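Local coordinates for epimerase family protein SDR39U1 (Homo sapiens, PDB 4B4O) that binds NADPH and probably acts as an NADP-dependent oxidoreductase of the short-chain dehydrogenase/reductase superfamily, at residues Q188-I193 with A223-F228; R151-R156 with G213-V218; T117-E122 with G264-P269. The protein carries 3 engineered substitutions. All coordinates share one frame; numbering follows the deposited sequence.

The three contacts show how the strands of a Rossmann-type sheet are paired and tied to later segments. Contact 2 lies within the sheet, pairing strands 151-161 and 213-217. Contact 1 lies about 21 Å away between centres, joining the approach to strand 192-194, another neighbour of strand 151-161, to the start of helix 225-236. Along the chain, contacts 1 and 2 interleave, while contact 3 spans both, bringing residues 117-122 to residues 264-269. Its centre is about 12 Å from that of contact 1 and 15 Å from that of contact 2. Asn-216 meets Glu-122 and Ile-268, and Gln-265 packs on Phe-189 and Pro-191, so the nucleotide-binding sheet and the C-terminal region are joined at both places.

Contact 1. Residues Q188-I193 with A223-F228; sequences QFFPWI and ATNAEF
Phe-190 makes the largest single contribution to this contact, its CG anti to the backbone N (chi1 -170°). CB lies against the backbone of Thr-224, 3.7 Å from Thr-224 C. CG and CD2 pass beside CB of Phe-228, a CH-pi approach over the Phe-190 face. CE2 then comes within 3.4 Å of Phe-228 CD1, and CZ, at the tip, sits over the centre of the Phe-228 ring. The result is an offset stack with planes 26° apart and centroids separated by 4.4 Å.

Two backbone bonds tie the segments together: Phe-190 N donates to Ala-223 O from above the carbonyl plane (3.0 Å), and Asn-225 N reaches Gln-188 O almost along the C=O axis (2.8 Å). Thr-224, at the N-cap, accepts from Glu-227 N through OG1. Gln-188 and Asn-225 lie side by side with amides stacked nearly parallel, and both are held by the backbone of Ile-183.

Phe-228, on helix 225-236, thus carries the aromatic ring of the loop before strand 192-194, and itself packs on Met-168 and Met-171 of helix 166-176 and Leu-288 of helix 284-293.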
ATOM      1  N   GLN A 188      14.043  10.650  10.072  1.00 17.33           N
ATOM      2  CA  GLN A 188      12.996   9.651  10.224  1.00 16.98           C
ATOM      3  C   GLN A 188      13.129   8.491   9.226  1.00 15.78           C
ATOM      4  O   GLN A 188      13.589   8.665   8.105  1.00 15.07           O
ATOM      5  CB  GLN A 188      11.615  10.294  10.109  1.00 17.14           C
ATOM      6  CG  GLN A 188      11.217  10.812   8.727  1.00 16.31           C
ATOM      7  CD  GLN A 188      11.712  12.208   8.407  1.00 16.72           C
ATOM      8  OE1 GLN A 188      12.699  12.700   8.977  1.00 17.35           O
ATOM      9  NE2 GLN A 188      11.034  12.845   7.455  1.00 16.46           N
ATOM     10  N   PHE A 189      12.770   7.296   9.667  1.00 15.73           N
ATOM     11  CA  PHE A 189      12.808   6.137   8.806  1.00 14.83           C
ATOM     12  C   PHE A 189      11.814   6.306   7.657  1.00 14.04           C
ATOM     13  O   PHE A 189      10.721   6.888   7.809  1.00 14.27           O
ATOM     14  CB  PHE A 189      12.525   4.852   9.573  1.00 15.10           C
ATOM     15  CG  PHE A 189      13.597   4.482  10.555  1.00 15.98           C
ATOM     16  CD1 PHE A 189      14.869   4.101  10.124  1.00 15.93           C
ATOM     17  CD2 PHE A 189      13.339   4.506  11.916  1.00 17.08           C
ATOM     18  CE1 PHE A 189      15.861   3.767  11.026  1.00 16.97           C
ATOM     19  CE2 PHE A 189      14.332   4.179  12.824  1.00 18.12           C
ATOM     20  CZ  PHE A 189      15.591   3.801  12.380  1.00 18.07           C
ATOM     21  N   PHE A 190      12.225   5.808   6.497  1.00 13.32           N
ATOM     22  CA  PHE A 190      11.448   5.897   5.286  1.00 12.73           C
ATOM     23  C   PHE A 190      11.159   4.471   4.794  1.00 12.32           C
ATOM     24  O   PHE A 190      11.916   3.931   3.988  1.00 12.05           O
ATOM     25  CB  PHE A 190      12.244   6.697   4.263  1.00 12.48           C
ATOM     26  CG  PHE A 190      11.474   7.076   3.046  1.00 12.15           C
ATOM     27  CD1 PHE A 190      10.533   8.095   3.101  1.00 12.47           C
ATOM     28  CD2 PHE A 190      11.709   6.450   1.840  1.00 11.75           C
ATOM     29  CE1 PHE A 190       9.800   8.446   1.980  1.00 12.38           C
ATOM     30  CE2 PHE A 190      11.004   6.806   0.703  1.00 11.66           C
ATOM     31  CZ  PHE A 190      10.050   7.810   0.768  1.00 11.97           C
ATOM     32  N   PRO A 191      10.086   3.835   5.323  1.00 12.45           N
ATOM     33  CA  PRO A 191       9.702   2.509   4.818  1.00 12.17           C
ATOM     34  C   PRO A 191       9.123   2.657   3.417  1.00 11.81           C
ATOM     35  O   PRO A 191       8.175   3.426   3.231  1.00 11.92           O
ATOM     36  CB  PRO A 191       8.615   2.042   5.800  1.00 12.54           C
ATOM     37  CG  PRO A 191       8.042   3.283   6.360  1.00 12.95           C
ATOM     38  CD  PRO A 191       9.141   4.325   6.337  1.00 13.00           C
ATOM     39  N   TRP A 192       9.695   1.944   2.458  1.00 11.59           N
ATOM     40  CA  TRP A 192       9.303   2.102   1.078  1.00 11.45           C
ATOM     41  C   TRP A 192       9.333   0.771   0.398  1.00 11.50           C
ATOM     42  O   TRP A 192       9.957  -0.174   0.894  1.00 11.61           O
ATOM     43  CB  TRP A 192      10.265   3.065   0.395  1.00 11.37           C
ATOM     44  CG  TRP A 192      11.651   2.504   0.313  1.00 11.41           C
ATOM     45  CD1 TRP A 192      12.660   2.607   1.237  1.00 11.56           C
ATOM     46  CD2 TRP A 192      12.196   1.669  -0.762  1.00 11.54           C
ATOM     47  NE1 TRP A 192      13.755   1.929   0.822  1.00 11.77           N
ATOM     48  CE2 TRP A 192      13.548   1.341  -0.366  1.00 11.79           C
ATOM     49  CE3 TRP A 192      11.699   1.178  -1.973  1.00 11.69           C
ATOM     50  CZ2 TRP A 192      14.364   0.554  -1.141  1.00 12.17           C
ATOM     51  CZ3 TRP A 192      12.526   0.381  -2.751  1.00 12.08           C
ATOM     52  CH2 TRP A 192      13.839   0.083  -2.342  1.00 12.31           C
ATOM     53  N   ILE A 193       8.689   0.690  -0.761  1.00 11.60           N
ATOM     54  CA  ILE A 193       8.778  -0.478  -1.635  1.00 11.87           C
ATOM     55  C   ILE A 193       8.559  -0.029  -3.075  1.00 12.13           C
ATOM     56  O   ILE A 193       7.789   0.899  -3.339  1.00 12.18           O
ATOM     57  CB  ILE A 193       7.735  -1.556  -1.261  1.00 12.07           C
ATOM     58  CG1 ILE A 193       8.006  -2.865  -2.005  1.00 12.50           C
ATOM     59  CG2 ILE A 193       6.291  -1.089  -1.525  1.00 12.24           C
ATOM     60  CD1 ILE A 193       7.201  -4.031  -1.458  1.00 12.75           C
ATOM     61  N   ALA A 223      16.554   2.919   4.701  1.00 13.39           N
ATOM     62  CA  ALA A 223      16.570   4.295   4.273  1.00 13.14           C
ATOM     63  C   ALA A 223      15.952   5.184   5.334  1.00 13.38           C
ATOM     64  O   ALA A 223      14.954   4.823   5.957  1.00 13.39           O
ATOM     65  CB  ALA A 223      15.830   4.472   2.952  1.00 12.47           C
ATOM     66  N   THR A 224      16.582   6.344   5.540  1.00 13.75           N
ATOM     67  CA  THR A 224      15.946   7.473   6.227  1.00 14.06           C
ATOM     68  C   THR A 224      15.403   8.401   5.140  1.00 13.54           C
ATOM     69  O   THR A 224      15.782   8.290   3.979  1.00 13.08           O
ATOM     70  CB  THR A 224      16.941   8.262   7.104  1.00 15.00           C
ATOM     71  OG1 THR A 224      17.953   8.834   6.261  1.00 14.91           O
ATOM     72  CG2 THR A 224      17.554   7.374   8.170  1.00 15.77           C
ATOM     73  N   ASN A 225      14.540   9.330   5.522  1.00 13.82           N
ATOM     74  CA  ASN A 225      14.052  10.332   4.584  1.00 13.61           C
ATOM     75  C   ASN A 225      15.170  11.183   3.961  1.00 13.70           C
ATOM     76  O   ASN A 225      15.106  11.490   2.779  1.00 13.32           O
ATOM     77  CB  ASN A 225      13.015  11.239   5.260  1.00 14.24           C
ATOM     78  CG  ASN A 225      12.609  12.416   4.404  1.00 14.33           C
ATOM     79  OD1 ASN A 225      13.311  13.428   4.350  1.00 14.73           O
ATOM     80  ND2 ASN A 225      11.475  12.289   3.715  1.00 14.09           N
ATOM     81  N   ALA A 226      16.181  11.563   4.757  1.00 14.33           N
ATOM     82  CA  ALA A 226      17.351  12.289   4.230  1.00 14.53           C
ATOM     83  C   ALA A 226      18.035  11.467   3.160  1.00 13.97           C
ATOM     84  O   ALA A 226      18.375  11.990   2.093  1.00 13.79           O
ATOM     85  CB  ALA A 226      18.345  12.626   5.321  1.00 15.47           C
ATOM     86  N   GLU A 227      18.222  10.175   3.418  1.00 13.83           N
ATOM     87  CA  GLU A 227      18.865   9.279   2.419  1.00 13.53           C
ATOM     88  C   GLU A 227      18.013   9.136   1.142  1.00 12.87           C
ATOM     89  O   GLU A 227      18.537   9.144   0.038  1.00 12.81           O
ATOM     90  CB  GLU A 227      19.213   7.899   3.030  1.00 13.75           C
ATOM     91  CG  GLU A 227      19.757   6.850   2.032  1.00 13.64           C
ATOM     92  CD  GLU A 227      19.819   5.418   2.609  1.00 13.91           C
ATOM     93  OE1 GLU A 227      19.953   5.310   3.871  1.00 14.42           O
ATOM     94  OE2 GLU A 227      19.712   4.410   1.839  1.00 13.76           O
ATOM     95  N   PHE A 228      16.700   9.063   1.302  1.00 12.55           N
ATOM     96  CA  PHE A 228      15.797   9.083   0.154  1.00 12.16           C
ATOM     97  C   PHE A 228      15.952  10.331  -0.739  1.00 12.30           C
ATOM     98  O   PHE A 228      16.037  10.227  -1.960  1.00 12.21           O
ATOM     99  CB  PHE A 228      14.321   8.970   0.608  1.00 12.04           C
ATOM    100  CG  PHE A 228      13.344   9.307  -0.470  1.00 11.93           C
ATOM    101  CD1 PHE A 228      13.086   8.399  -1.475  1.00 11.72           C
ATOM    102  CD2 PHE A 228      12.750  10.550  -0.524  1.00 12.25           C
ATOM    103  CE1 PHE A 228      12.224   8.706  -2.500  1.00 11.84           C
ATOM    104  CE2 PHE A 228      11.891  10.880  -1.561  1.00 12.37           C
ATOM    105  CZ  PHE A 228      11.622   9.953  -2.549  1.00 12.17           C
TER

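Contact 2. Residues R151-R156 with G213-V218; sequences RQVVVR and GVLNGV
Arg-156 leaves its strand with CG anti to the carbonyl carbon (chi1 -72°) and runs extended from CG to NE, while Val-214 sets CG1 anti to its backbone N (chi1 173°). These torsions lay the guanidinium across the valine, whose CG1 sits over one face, displaced toward the rim and 3.8 Å from Arg-156 NE. CD touches the same methyl, so the aliphatic stem and the flat head both rest on it. Asn-216 runs alongside Arg-156, and its OD1 is 3.9 Å from Arg-156 CB; that oxygen's hydrogen bond goes to the hydroxyl of Tyr-112. The arginine charge is met by a salt bridge from NE to Glu-140 and by a cation-pi contact with Tyr-111, which would be expected to balance its charge and fix the rotation of the group.

Beneath these side chains lies a parallel pair of strands in the Rossmann-type sheet, Val-153 opposite Gly-213 and Arg-156 opposite Asn-216. The strands run at 26° to each other, and five backbone bonds zigzag between them. Leu-215 is gripped through both its N-H and its C=O: its N donates to Val-154 O (2.8 Å), nearly along the C=O axis, and its O accepts from Arg-156 N. At the far end Gly-217 N donates to Arg-156 O from above the carbonyl plane (2.6 Å), just where Gly-217 centres an inverse gamma turn that ends the pairing.

On the opposite sheet face, Val-153 CG1 meets Leu-215 CD1 at 3.8 Å, the two chains crossing obliquely. Val-155 CG1 reaches past Leu-215 to Gly-217 CA (3.8 Å). Helix 195-207 covers Val-153 and Val-155 through Ala-205, Leu-198, Ile-201 and Leu-202, while Leu-215 packs on Arg-271 and Thr-272 of helix 270-274.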
ATOM      1  N   ARG A 151      -7.572 -19.093   2.399  1.00 23.36           N
ATOM      2  CA  ARG A 151      -6.264 -18.645   2.862  1.00 22.26           C
ATOM      3  C   ARG A 151      -6.245 -17.111   2.956  1.00 21.33           C
ATOM      4  O   ARG A 151      -6.722 -16.435   2.059  1.00 21.45           O
ATOM      5  CB  ARG A 151      -5.223 -19.138   1.879  1.00 22.36           C
ATOM      6  CG  ARG A 151      -3.833 -19.265   2.444  1.00 21.75           C
ATOM      7  CD  ARG A 151      -2.972 -20.142   1.558  1.00 22.39           C
ATOM      8  NE  ARG A 151      -3.113 -19.826   0.136  1.00 22.71           N
ATOM      9  CZ  ARG A 151      -2.589 -18.762  -0.459  1.00 21.99           C
ATOM     10  NH1 ARG A 151      -1.889 -17.864   0.231  1.00 20.84           N
ATOM     11  NH2 ARG A 151      -2.777 -18.569  -1.750  1.00 22.53           N
ATOM     12  N   GLN A 152      -5.734 -16.575   4.064  1.00 20.60           N
ATOM     13  CA  GLN A 152      -5.808 -15.133   4.337  1.00 19.92           C
ATOM     14  C   GLN A 152      -4.428 -14.512   4.462  1.00 18.94           C
ATOM     15  O   GLN A 152      -3.560 -15.026   5.182  1.00 18.77           O
ATOM     16  CB  GLN A 152      -6.616 -14.844   5.610  1.00 20.21           C
ATOM     17  CG  GLN A 152      -8.036 -15.369   5.541  1.00 21.30           C
ATOM     18  CD  GLN A 152      -8.933 -14.897   6.646  1.00 21.77           C
ATOM     19  OE1 GLN A 152      -9.206 -13.700   6.819  1.00 21.63           O
ATOM     20  NE2 GLN A 152      -9.452 -15.852   7.373  1.00 22.52           N
ATOM     21  N   VAL A 153      -4.231 -13.403   3.755  1.00 18.42           N
ATOM     22  CA  VAL A 153      -2.970 -12.677   3.803  1.00 17.54           C
ATOM     23  C   VAL A 153      -3.266 -11.182   3.966  1.00 17.13           C
ATOM     24  O   VAL A 153      -4.203 -10.656   3.378  1.00 17.49           O
ATOM     25  CB  VAL A 153      -2.110 -12.893   2.530  1.00 17.41           C
ATOM     26  CG1 VAL A 153      -0.816 -12.100   2.640  1.00 16.58           C
ATOM     27  CG2 VAL A 153      -1.786 -14.359   2.334  1.00 18.04           C
ATOM     28  N   VAL A 154      -2.472 -10.507   4.785  1.00 16.56           N
ATOM     29  CA  VAL A 154      -2.543  -9.064   4.877  1.00 16.23           C
ATOM     30  C   VAL A 154      -1.145  -8.548   4.618  1.00 15.47           C
ATOM     31  O   VAL A 154      -0.214  -8.931   5.301  1.00 15.28           O
ATOM     32  CB  VAL A 154      -3.031  -8.581   6.254  1.00 16.55           C
ATOM     33  CG1 VAL A 154      -2.844  -7.087   6.362  1.00 16.27           C
ATOM     34  CG2 VAL A 154      -4.484  -8.960   6.471  1.00 17.44           C
ATOM     35  N   VAL A 155      -1.006  -7.680   3.629  1.00 15.18           N
ATOM     36  CA  VAL A 155       0.269  -7.043   3.326  1.00 14.53           C
ATOM     37  C   VAL A 155       0.244  -5.602   3.821  1.00 14.31           C
ATOM     38  O   VAL A 155      -0.484  -4.759   3.292  1.00 14.50           O
ATOM     39  CB  VAL A 155       0.578  -7.111   1.803  1.00 14.49           C
ATOM     40  CG1 VAL A 155       1.961  -6.564   1.491  1.00 13.92           C
ATOM     41  CG2 VAL A 155       0.470  -8.554   1.299  1.00 14.99           C
ATOM     42  N   ARG A 156       1.006  -5.326   4.869  1.00 14.10           N
ATOM     43  CA  ARG A 156       1.137  -3.969   5.377  1.00 14.02           C
ATOM     44  C   ARG A 156       2.218  -3.279   4.553  1.00 13.44           C
ATOM     45  O   ARG A 156       3.407  -3.593   4.671  1.00 13.14           O
ATOM     46  CB  ARG A 156       1.529  -3.976   6.850  1.00 14.27           C
ATOM     47  CG  ARG A 156       0.410  -4.418   7.786  1.00 15.01           C
ATOM     48  CD  ARG A 156       0.936  -4.821   9.152  1.00 15.40           C
ATOM     49  NE  ARG A 156      -0.131  -5.297  10.031  1.00 16.22           N
ATOM     50  CZ  ARG A 156       0.052  -5.830  11.225  1.00 16.83           C
ATOM     51  NH1 ARG A 156       1.272  -5.971  11.722  1.00 16.76           N
ATOM     52  NH2 ARG A 156      -0.990  -6.205  11.934  1.00 17.65           N
ATOM     53  N   GLY A 213      -1.202 -14.954   6.627  1.00 18.06           N
ATOM     54  CA  GLY A 213      -0.970 -13.978   7.690  1.00 17.71           C
ATOM     55  C   GLY A 213      -0.389 -12.670   7.227  1.00 16.90           C
ATOM     56  O   GLY A 213      -0.577 -12.247   6.095  1.00 16.59           O
ATOM     57  N   VAL A 214       0.302 -12.010   8.140  1.00 16.70           N
ATOM     58  CA  VAL A 214       0.779 -10.654   7.911  1.00 16.05           C
ATOM     59  C   VAL A 214       2.155 -10.675   7.265  1.00 15.63           C
ATOM     60  O   VAL A 214       3.041 -11.392   7.720  1.00 15.94           O
ATOM     61  CB  VAL A 214       0.915  -9.845   9.200  1.00 16.22           C
ATOM     62  CG1 VAL A 214       1.584  -8.525   8.867  1.00 15.60           C
ATOM     63  CG2 VAL A 214      -0.440  -9.632   9.837  1.00 16.78           C
ATOM     64  N   LEU A 215       2.296  -9.887   6.196  1.00 15.08           N
ATOM     65  CA  LEU A 215       3.555  -9.681   5.494  1.00 14.72           C
ATOM     66  C   LEU A 215       3.835  -8.180   5.379  1.00 14.15           C
ATOM     67  O   LEU A 215       2.952  -7.397   5.044  1.00 14.00           O
ATOM     68  CB  LEU A 215       3.475 -10.266   4.074  1.00 14.82           C
ATOM     69  CG  LEU A 215       3.137 -11.745   3.898  1.00 15.53           C
ATOM     70  CD1 LEU A 215       2.957 -12.070   2.430  1.00 15.78           C
ATOM     71  CD2 LEU A 215       4.214 -12.592   4.556  1.00 15.95           C
ATOM     72  N   ASN A 216       5.062  -7.781   5.667  1.00 13.97           N
ATOM     73  CA  ASN A 216       5.419  -6.366   5.574  1.00 13.52           C
ATOM     74  C   ASN A 216       5.833  -6.074   4.163  1.00 13.16           C
ATOM     75  O   ASN A 216       6.811  -6.638   3.672  1.00 13.26           O
ATOM     76  CB  ASN A 216       6.537  -5.984   6.555  1.00 13.65           C
ATOM     77  CG  ASN A 216       6.042  -5.816   7.980  1.00 14.12           C
ATOM     78  OD1 ASN A 216       4.889  -5.427   8.214  1.00 14.20           O
ATOM     79  ND2 ASN A 216       6.910  -6.109   8.945  1.00 14.62           N
ATOM     80  N   GLY A 217       5.054  -5.233   3.497  1.00 12.94           N
ATOM     81  CA  GLY A 217       5.322  -4.848   2.119  1.00 12.75           C
ATOM     82  C   GLY A 217       6.321  -3.706   2.010  1.00 12.38           C
ATOM     83  O   GLY A 217       5.968  -2.584   1.612  1.00 12.21           O
ATOM     84  N   VAL A 218       7.555  -3.998   2.414  1.00 12.39           N
ATOM     85  CA  VAL A 218       8.657  -3.032   2.412  1.00 12.17           C
ATOM     86  C   VAL A 218       9.909  -3.679   1.855  1.00 12.40           C
ATOM     87  O   VAL A 218      10.081  -4.904   1.971  1.00 12.82           O
ATOM     88  CB  VAL A 218       8.935  -2.461   3.812  1.00 12.25           C
ATOM     89  CG1 VAL A 218       7.695  -1.727   4.282  1.00 12.23           C
ATOM     90  CG2 VAL A 218       9.349  -3.538   4.818  1.00 12.72           C
TER

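Contact 3. Residues T117-E122 with G264-P269; sequences TAEYDE and GQKVIP
Backbone hydrogen bonds centre on Tyr-120, which reaches the opposite chain with both its N and its O. Tyr-120 N donates to Lys-266 O (2.9 Å), and Tyr-120 O accepts from Ile-268 N (2.8 Å) in a nearly straight bond of 177°. A water widens the link by one step, donating to Ala-118 O and accepting from Lys-266 N.

This is a single beta bridge between two loops, Tyr-120 facing Val-267, and it joins the loop after sheet strand 102-108 of the epimerase/dehydratase family region to the C-terminal DUF1731 region just ahead of helix 270-274.

Among charged groups, Glu-119 is extended beyond CG and lies alongside Lys-266, whose chain bends at chi2 and chi4 to bring NZ to OE1; at 3.4 Å this salt bridge is weak. Asp-121 turns its carboxylate away from the opposite loop to pair with Arg-270. Glu-122 bends at chi2 (88°), which sets OE2 3.5 Å from Pro-269 CA, the N-cap residue of helix 270-274. Its OE1 accepts from Arg-271 N and its OE2 from Asn-216 N, so one carboxylate spans a strand and a helix start, whose amides would be expected to stabilise its charge. An alanine here would remove both acceptors and would probably loosen the join between strand 213-217 and the start of that helix.

Packing contacts complete the interface. Ile-268 crosses the Glu-119 chain obliquely, its CD1 against the CG and the carboxylate. The Tyr-120 ring has Lys-266 O at its edge and meets the ring of Tyr-112, while CD2 comes 4.2 Å from Gln-265 CB.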
ATOM      1  N   THR A 117      14.106   4.857  17.330  1.00 22.78           N
ATOM      2  CA  THR A 117      14.919   3.788  17.911  1.00 23.11           C
ATOM      3  C   THR A 117      14.336   2.379  17.699  1.00 21.95           C
ATOM      4  O   THR A 117      15.089   1.427  17.628  1.00 21.99           O
ATOM      5  CB  THR A 117      15.100   4.028  19.427  1.00 24.75           C
ATOM      6  OG1 THR A 117      13.814   3.959  20.070  1.00 24.67           O
ATOM      7  CG2 THR A 117      15.772   5.411  19.696  1.00 26.26           C
ATOM      8  N   ALA A 118      13.013   2.244  17.629  1.00 21.16           N
ATOM      9  CA  ALA A 118      12.389   0.922  17.581  1.00 20.42           C
ATOM     10  C   ALA A 118      12.610   0.233  16.241  1.00 19.23           C
ATOM     11  O   ALA A 118      12.986   0.865  15.240  1.00 18.78           O
ATOM     12  CB  ALA A 118      10.901   0.994  17.877  1.00 20.16           C
ATOM     13  N   GLU A 119      12.378  -1.071  16.250  1.00 18.97           N
ATOM     14  CA  GLU A 119      12.472  -1.912  15.074  1.00 18.07           C
ATOM     15  C   GLU A 119      11.299  -2.893  15.093  1.00 17.65           C
ATOM     16  O   GLU A 119      11.054  -3.548  16.096  1.00 18.45           O
ATOM     17  CB  GLU A 119      13.814  -2.654  15.080  1.00 18.79           C
ATOM     18  CG  GLU A 119      13.952  -3.701  13.999  1.00 18.26           C
ATOM     19  CD  GLU A 119      15.372  -4.263  13.877  1.00 19.18           C
ATOM     20  OE1 GLU A 119      16.277  -3.515  13.382  1.00 19.36           O
ATOM     21  OE2 GLU A 119      15.549  -5.475  14.193  1.00 19.87           O
ATOM     22  N   TYR A 120      10.588  -3.005  13.986  1.00 16.60           N
ATOM     23  CA  TYR A 120       9.365  -3.787  13.936  1.00 16.31           C
ATOM     24  C   TYR A 120       9.449  -4.881  12.889  1.00 15.88           C
ATOM     25  O   TYR A 120      10.050  -4.688  11.844  1.00 15.39           O
ATOM     26  CB  TYR A 120       8.183  -2.870  13.591  1.00 15.67           C
ATOM     27  CG  TYR A 120       7.997  -1.715  14.559  1.00 16.29           C
ATOM     28  CD1 TYR A 120       7.327  -1.899  15.750  1.00 17.15           C
ATOM     29  CD2 TYR A 120       8.509  -0.455  14.279  1.00 16.28           C
ATOM     30  CE1 TYR A 120       7.172  -0.867  16.637  1.00 17.94           C
ATOM     31  CE2 TYR A 120       8.360   0.585  15.168  1.00 17.12           C
ATOM     32  CZ  TYR A 120       7.694   0.373  16.343  1.00 17.93           C
ATOM     33  OH  TYR A 120       7.499   1.391  17.241  1.00 18.97           O
ATOM     34  N   ASP A 121       8.808  -6.016  13.172  1.00 16.29           N
ATOM     35  CA  ASP A 121       8.467  -6.983  12.128  1.00 15.97           C
ATOM     36  C   ASP A 121       6.986  -7.319  12.176  1.00 15.90           C
ATOM     37  O   ASP A 121       6.223  -6.684  12.897  1.00 15.99           O
ATOM     38  CB  ASP A 121       9.379  -8.220  12.162  1.00 16.90           C
ATOM     39  CG  ASP A 121       9.128  -9.144  13.343  1.00 18.21           C
ATOM     40  OD1 ASP A 121       8.164  -8.958  14.091  1.00 18.41           O
ATOM     41  OD2 ASP A 121       9.949 -10.075  13.526  1.00 19.28           O
ATOM     42  N   GLU A 122       6.581  -8.334  11.428  1.00 15.97           N
ATOM     43  CA  GLU A 122       5.153  -8.675  11.273  1.00 16.00           C
ATOM     44  C   GLU A 122       4.487  -9.125  12.573  1.00 17.14           C
ATOM     45  O   GLU A 122       3.282  -9.120  12.681  1.00 17.31           O
ATOM     46  CB  GLU A 122       4.961  -9.736  10.179  1.00 16.12           C
ATOM     47  CG  GLU A 122       5.299  -9.229   8.775  1.00 15.10           C
ATOM     48  CD  GLU A 122       6.762  -9.372   8.374  1.00 15.19           C
ATOM     49  OE1 GLU A 122       7.638  -9.734   9.195  1.00 15.95           O
ATOM     50  OE2 GLU A 122       7.042  -9.162   7.180  1.00 14.69           O
ATOM     51  N   GLY A 264       8.505   8.193  11.163  1.00 16.11           N
ATOM     52  CA  GLY A 264       8.679   6.900  10.526  1.00 15.17           C
ATOM     53  C   GLY A 264       8.941   5.709  11.426  1.00 15.82           C
ATOM     54  O   GLY A 264       9.263   5.846  12.594  1.00 17.15           O
ATOM     55  N   GLN A 265       8.777   4.531  10.831  1.00 15.07           N
ATOM     56  CA  GLN A 265       8.933   3.241  11.503  1.00 15.64           C
ATOM     57  C   GLN A 265      10.042   2.488  10.792  1.00 14.86           C
ATOM     58  O   GLN A 265      10.037   2.402   9.547  1.00 13.74           O
ATOM     59  CB  GLN A 265       7.685   2.357  11.330  1.00 15.65           C
ATOM     60  CG  GLN A 265       6.322   2.979  11.560  1.00 16.34           C
ATOM     61  CD  GLN A 265       5.790   3.806  10.414  1.00 15.47           C
ATOM     62  OE1 GLN A 265       6.423   3.951   9.377  1.00 14.32           O
ATOM     63  NE2 GLN A 265       4.579   4.343  10.600  1.00 16.32           N
ATOM     64  N   LYS A 266      10.947   1.876  11.542  1.00 15.69           N
ATOM     65  CA  LYS A 266      11.898   0.947  10.934  1.00 15.24           C
ATOM     66  C   LYS A 266      11.219  -0.418  10.832  1.00 15.07           C
ATOM     67  O   LYS A 266      10.929  -1.054  11.845  1.00 16.15           O
ATOM     68  CB  LYS A 266      13.174   0.900  11.766  1.00 16.53           C
ATOM     69  CG  LYS A 266      14.163  -0.214  11.437  1.00 16.64           C
ATOM     70  CD  LYS A 266      14.668  -0.214   9.996  1.00 15.50           C
ATOM     71  CE  LYS A 266      15.838  -1.214   9.793  1.00 16.10           C
ATOM     72  NZ  LYS A 266      16.880  -1.347  10.882  1.00 17.93           N
ATOM     73  N   VAL A 267      10.914  -0.856   9.618  1.00 13.98           N
ATOM     74  CA  VAL A 267      10.139  -2.070   9.433  1.00 13.97           C
ATOM     75  C   VAL A 267      10.971  -3.103   8.677  1.00 13.61           C
ATOM     76  O   VAL A 267      11.403  -2.857   7.557  1.00 12.87           O
ATOM     77  CB  VAL A 267       8.791  -1.805   8.706  1.00 13.52           C
ATOM     78  CG1 VAL A 267       8.000  -3.098   8.580  1.00 13.91           C
ATOM     79  CG2 VAL A 267       7.953  -0.778   9.471  1.00 14.13           C
ATOM     80  N   ILE A 268      11.091  -4.297   9.269  1.00 14.34           N
ATOM     81  CA  ILE A 268      11.717  -5.446   8.620  1.00 14.24           C
ATOM     82  C   ILE A 268      10.676  -6.394   8.002  1.00 14.10           C
ATOM     83  O   ILE A 268       9.687  -6.754   8.635  1.00 14.74           O
ATOM     84  CB  ILE A 268      12.562  -6.215   9.623  1.00 15.39           C
ATOM     85  CG1 ILE A 268      13.623  -5.278  10.192  1.00 15.92           C
ATOM     86  CG2 ILE A 268      13.167  -7.433   8.965  1.00 15.44           C
ATOM     87  CD1 ILE A 268      14.255  -5.801  11.478  1.00 17.58           C
ATOM     88  N   PRO A 269      10.913  -6.818   6.755  1.00 13.56           N
ATOM     89  CA  PRO A 269      10.039  -7.765   6.092  1.00 13.73           C
ATOM     90  C   PRO A 269      10.510  -9.185   6.355  1.00 14.44           C
ATOM     91  O   PRO A 269      10.938  -9.883   5.430  1.00 14.42           O
ATOM     92  CB  PRO A 269      10.201  -7.391   4.622  1.00 13.10           C
ATOM     93  CG  PRO A 269      11.611  -6.923   4.509  1.00 12.85           C
ATOM     94  CD  PRO A 269      12.020  -6.406   5.871  1.00 13.10           C
TER
HETATM   95  O   HOH W   1      11.171   2.679  14.306  1.00  2.00           O